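Local coordinates for beta-Ala-His dipeptidase (Homo sapiens, PDB 3DLJ), which hydrolyses Xaa-His dipeptides, most actively carnosine and anserine, as a secreted two-zinc metallopeptidase of the M20 family, at residues G103-Y108 against L149-A154; S156-R159 against L165-N168. All blocks are in the same frame, centred on the assembly; numbering follows the deposited sequence.

Interaction 1: residues G103-Y108 against L149-A154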
loop_
_atom_site.group_PDB
_atom_site.type_symbol
_atom_site.label_atom_id
_atom_site.label_comp_id
_atom_site.label_asym_id
_atom_site.label_seq_id
_atom_site.Cartn_x
_atom_site.Cartn_y
_atom_site.Cartn_z
ATOM N N GLY A 103 12.722 -15.369 -21.325
ATOM C CA GLY A 103 12.951 -14.268 -20.387
ATOM C C GLY A 103 12.398 -14.636 -19.018
ATOM O O GLY A 103 11.692 -15.659 -18.882
ATOM N N THR A 104 12.703 -13.813 -18.004
ATOM C CA THR A 104 12.245 -14.053 -16.632
ATOM C C THR A 104 11.606 -12.826 -15.982
ATOM O O THR A 104 12.213 -11.750 -15.935
ATOM C CB THR A 104 13.394 -14.554 -15.716
ATOM O OG1 THR A 104 13.947 -15.766 -16.250
ATOM C CG2 THR A 104 12.895 -14.809 -14.275
ATOM N N VAL A 105 10.387 -13.014 -15.469
ATOM C CA VAL A 105 9.635 -11.974 -14.760
ATOM C C VAL A 105 9.457 -12.333 -13.273
ATOM O O VAL A 105 9.098 -13.459 -12.941
ATOM C CB VAL A 105 8.214 -11.749 -15.398
ATOM C CG1 VAL A 105 7.465 -10.671 -14.676
ATOM C CG2 VAL A 105 8.331 -11.405 -16.896
ATOM N N CYS A 106 9.686 -11.363 -12.390
ATOM C CA CYS A 106 9.527 -11.589 -10.965
ATOM C C CYS A 106 8.330 -10.837 -10.401
ATOM O O CYS A 106 8.120 -9.676 -10.706
ATOM C CB CYS A 106 10.809 -11.209 -10.212
ATOM S SG CYS A 106 10.790 -11.629 -8.445
ATOM N N PHE A 107 7.549 -11.505 -9.559
ATOM C CA PHE A 107 6.392 -10.871 -8.919
ATOM C C PHE A 107 6.595 -10.703 -7.420
ATOM O O PHE A 107 6.937 -11.652 -6.736
ATOM C CB PHE A 107 5.136 -11.715 -9.156
ATOM C CG PHE A 107 3.902 -11.189 -8.471
ATOM C CD1 PHE A 107 3.112 -10.222 -9.080
ATOM C CD2 PHE A 107 3.526 -11.675 -7.224
ATOM C CE1 PHE A 107 1.957 -9.744 -8.438
ATOM C CE2 PHE A 107 2.386 -11.196 -6.583
ATOM C CZ PHE A 107 1.605 -10.228 -7.188
ATOM N N TYR A 108 6.339 -9.506 -6.914
ATOM C CA TYR A 108 6.424 -9.243 -5.482
ATOM C C TYR A 108 5.004 -9.069 -4.926
ATOM O O TYR A 108 4.188 -8.319 -5.490
ATOM C CB TYR A 108 7.295 -7.995 -5.138
ATOM C CG TYR A 108 7.005 -7.509 -3.726
ATOM C CD1 TYR A 108 7.714 -8.017 -2.613
ATOM C CD2 TYR A 108 5.964 -6.622 -3.485
ATOM C CE1 TYR A 108 7.388 -7.605 -1.308
ATOM C CE2 TYR A 108 5.641 -6.212 -2.198
ATOM C CZ TYR A 108 6.335 -6.703 -1.130
ATOM O OH TYR A 108 5.976 -6.268 0.119
ATOM N N LEU A 149 -3.329 -13.714 -5.466
ATOM C CA LEU A 149 -4.029 -14.921 -5.948
ATOM C C LEU A 149 -4.400 -14.824 -7.405
ATOM O O LEU A 149 -4.397 -15.829 -8.085
ATOM C CB LEU A 149 -5.259 -15.235 -5.092
ATOM C CG LEU A 149 -4.937 -16.061 -3.836
ATOM C CD1 LEU A 149 -6.149 -16.143 -2.890
ATOM C CD2 LEU A 149 -4.447 -17.472 -4.225
ATOM N N ALA A 150 -4.734 -13.625 -7.875
ATOM C CA ALA A 150 -5.032 -13.397 -9.278
ATOM C C ALA A 150 -3.838 -13.763 -10.171
ATOM O O ALA A 150 -4.018 -14.397 -11.223
ATOM C CB ALA A 150 -5.465 -11.965 -9.514
ATOM N N TRP A 151 -2.642 -13.365 -9.736
ATOM C CA TRP A 151 -1.362 -13.731 -10.360
ATOM C C TRP A 151 -1.121 -15.222 -10.302
ATOM O O TRP A 151 -0.815 -15.843 -11.331
ATOM C CB TRP A 151 -0.182 -12.981 -9.680
ATOM C CG TRP A 151 1.172 -13.238 -10.303
ATOM C CD1 TRP A 151 2.050 -14.236 -9.968
ATOM C CD2 TRP A 151 1.814 -12.485 -11.361
ATOM N NE1 TRP A 151 3.184 -14.161 -10.756
ATOM C CE2 TRP A 151 3.076 -13.091 -11.602
ATOM C CE3 TRP A 151 1.458 -11.346 -12.110
ATOM C CZ2 TRP A 151 3.979 -12.604 -12.566
ATOM C CZ3 TRP A 151 2.367 -10.860 -13.077
ATOM C CH2 TRP A 151 3.603 -11.492 -13.288
ATOM N N ILE A 152 -1.266 -15.802 -9.104
ATOM C CA ILE A 152 -1.098 -17.252 -8.917
ATOM C C ILE A 152 -2.125 -18.062 -9.723
ATOM O O ILE A 152 -1.789 -19.100 -10.314
ATOM C CB ILE A 152 -1.119 -17.662 -7.410
ATOM C CG1 ILE A 152 0.209 -17.283 -6.732
ATOM C CG2 ILE A 152 -1.427 -19.171 -7.248
ATOM C CD1 ILE A 152 0.179 -17.303 -5.184
ATOM N N ASN A 153 -3.374 -17.600 -9.731
ATOM C CA ASN A 153 -4.439 -18.272 -10.467
ATOM C C ASN A 153 -4.186 -18.237 -11.981
ATOM O O ASN A 153 -4.368 -19.244 -12.631
ATOM C CB ASN A 153 -5.825 -17.701 -10.106
ATOM C CG ASN A 153 -6.241 -18.000 -8.646
ATOM O OD1 ASN A 153 -5.729 -18.900 -8.030
ATOM N ND2 ASN A 153 -7.180 -17.234 -8.117
ATOM N N ALA A 154 -3.764 -17.087 -12.531
ATOM C CA ALA A 154 -3.300 -17.008 -13.929
ATOM C C ALA A 154 -2.268 -18.099 -14.297
ATOM O O ALA A 154 -2.415 -18.789 -15.319
ATOM C CB ALA A 154 -2.754 -15.597 -14.263
#
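F107 and W151 lay their flat faces on one another: the phenyl ring and the five-membered ring of the indole are nearly parallel, planes 17° apart, with centroids separated by 4.1 Å. F107 CD1 approaches W151 CD2 to 3.5 Å and stands 3.4 Å above the indole plane, displaced toward its rim, which makes this an offset stack. The side chains run antiparallel to one another, which brings each CB over the other's ring. F107 CB sits 3.7 Å from the centroid of the indole five-membered ring, while W151 CB stands 4.1 Å from the phenyl centroid, only 13° off the normal; both are CH-pi contacts. Extended first torsions, CG anti to the backbone N in each residue, carry both rings across. In the alpha/beta zinc-binding domain of this M20 peptidase, the pair joins sheet strand 104-110 to helix 141-160, which packs over one face of that sheet. V105, two residues before F107 on the strand, adds a methyl at the indole's edge, CG1 lying 4.2 Å from W151 CH2. Three further aromatic rings meet the indole: F474 and F478 of helix 464-482 edge-to-face, and F171 nearly perpendicular.

Interaction 2: residues S156-R159 against L165-N168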
loop_
_atom_site.group_PDB
_atom_site.type_symbol
_atom_site.label_atom_id
_atom_site.label_comp_id
_atom_site.label_asym_id
_atom_site.label_seq_id
_atom_site.Cartn_x
_atom_site.Cartn_y
_atom_site.Cartn_z
ATOM N N SER A 156 -1.740 -20.873 -12.708
ATOM C CA SER A 156 -2.398 -22.160 -12.525
ATOM C C SER A 156 -3.312 -22.545 -13.707
ATOM O O SER A 156 -3.590 -23.725 -13.900
ATOM C CB SER A 156 -3.162 -22.179 -11.200
ATOM O OG SER A 156 -4.467 -21.643 -11.376
ATOM N N ALA A 157 -3.747 -21.567 -14.508
ATOM C CA ALA A 157 -4.494 -21.839 -15.738
ATOM C C ALA A 157 -3.630 -22.439 -16.858
ATOM O O ALA A 157 -4.042 -23.411 -17.476
ATOM C CB ALA A 157 -5.216 -20.593 -16.223
ATOM N N PHE A 158 -2.450 -21.860 -17.122
ATOM C CA PHE A 158 -1.459 -22.427 -18.059
ATOM C C PHE A 158 -0.993 -23.816 -17.588
ATOM O O PHE A 158 -0.814 -24.723 -18.385
ATOM C CB PHE A 158 -0.221 -21.518 -18.191
ATOM C CG PHE A 158 -0.451 -20.235 -18.951
ATOM C CD1 PHE A 158 -0.996 -19.124 -18.326
ATOM C CD2 PHE A 158 -0.068 -20.121 -20.290
ATOM C CE1 PHE A 158 -1.194 -17.935 -19.022
ATOM C CE2 PHE A 158 -0.272 -18.935 -20.984
ATOM C CZ PHE A 158 -0.833 -17.835 -20.329
ATOM N N ARG A 159 -0.799 -23.968 -16.286
ATOM C CA ARG A 159 -0.345 -25.232 -15.709
ATOM C C ARG A 159 -1.389 -26.364 -15.824
ATOM O O ARG A 159 -1.068 -27.479 -16.252
ATOM C CB ARG A 159 0.097 -25.019 -14.247
ATOM C CG ARG A 159 1.319 -24.068 -14.068
ATOM C CD ARG A 159 2.645 -24.658 -14.612
ATOM N NE ARG A 159 2.960 -25.906 -13.927
ATOM C CZ ARG A 159 3.484 -26.984 -14.501
ATOM N NH1 ARG A 159 3.769 -26.983 -15.803
ATOM N NH2 ARG A 159 3.701 -28.081 -13.774
ATOM N N LEU A 165 4.158 -21.794 -20.305
ATOM C CA LEU A 165 4.206 -20.411 -19.844
ATOM C C LEU A 165 5.245 -19.660 -20.691
ATOM O O LEU A 165 6.377 -20.117 -20.838
ATOM C CB LEU A 165 4.561 -20.348 -18.348
ATOM C CG LEU A 165 3.437 -20.534 -17.305
ATOM C CD1 LEU A 165 3.956 -21.191 -16.041
ATOM C CD2 LEU A 165 2.709 -19.232 -16.967
ATOM N N PRO A 166 4.851 -18.524 -21.279
ATOM C CA PRO A 166 5.707 -17.725 -22.170
ATOM C C PRO A 166 7.038 -17.221 -21.552
ATOM O O PRO A 166 8.042 -17.060 -22.265
ATOM C CB PRO A 166 4.803 -16.543 -22.518
ATOM C CG PRO A 166 3.396 -17.096 -22.363
ATOM C CD PRO A 166 3.502 -17.940 -21.150
ATOM N N VAL A 167 7.027 -16.962 -20.245
ATOM C CA VAL A 167 8.205 -16.500 -19.517
ATOM C C VAL A 167 8.441 -17.400 -18.302
ATOM O O VAL A 167 7.499 -18.046 -17.826
ATOM C CB VAL A 167 8.046 -15.026 -19.051
ATOM C CG1 VAL A 167 8.098 -14.073 -20.237
ATOM C CG2 VAL A 167 6.742 -14.824 -18.252
ATOM N N ASN A 168 9.691 -17.468 -17.825
ATOM C CA ASN A 168 9.963 -17.992 -16.496
ATOM C C ASN A 168 9.345 -17.018 -15.484
ATOM O O ASN A 168 9.229 -15.817 -15.742
ATOM C CB ASN A 168 11.470 -18.158 -16.229
ATOM C CG ASN A 168 12.171 -19.080 -17.236
ATOM O OD1 ASN A 168 11.788 -20.236 -17.446
ATOM N ND2 ASN A 168 13.232 -18.565 -17.839
#
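F158, near the C-terminal end of helix 141-160, packs on L165 and P166 in the loop that turns the chain back toward strand 168-174, the return limb of a beta-alpha-beta crossover in the M20 alpha/beta domain. Followed outward, its side chain meets L165 first: F158 CB is 3.9 Å from L165 CG, and about as far from L165 CD2. The ring continues the contact, with F158 CG and CD1 both 3.9 Å from L165 CD2. That methyl approaches the ring obliquely, 4.3 Å from the F158 centroid and 30° from the normal, an off-centre CH-pi contact. Farther out, F158 CE2 reaches P166 CD at 3.9 Å, so leucine and proline meet successive parts of one ring. A chi1 of -72°, with CG beside the backbone N and anti to the carbonyl carbon, directs the phenyl there. L13 and V16 of helix 13-22 and A475 of helix 464-482 also touch F158. The other branch of L165 turns to R159, which lies roughly perpendicular to it. Folded in its middle torsions, R159 has its NE hydrogen-bonded to L66 O; one bond before that nitrogen, R159 CD touches L165 CD1 at 4.0 Å.

Interactions 1 and 2 follow one another along the chain, their centres 9 Å apart, and share helix 141-160. Interaction 1 sets the helix against strand 104-110; interaction 2 packs a later turn against the loop leading into strand 168-174. These strands are parallel neighbours in the six-stranded mixed sheet, and the contacts meet where they pair: G103 O to N168 N (2.9 Å) and V105 N to N168 O (3.0 Å) are probable hydrogen bonds. Helix 464-482 touches both contacts. The F107 side chain lies about 10 Å from a zinc ion, whereas interaction 2 is remote from the annotated sites; the shared helix runs outward, with contact centres about 18 and 27 Å from the chain's centre.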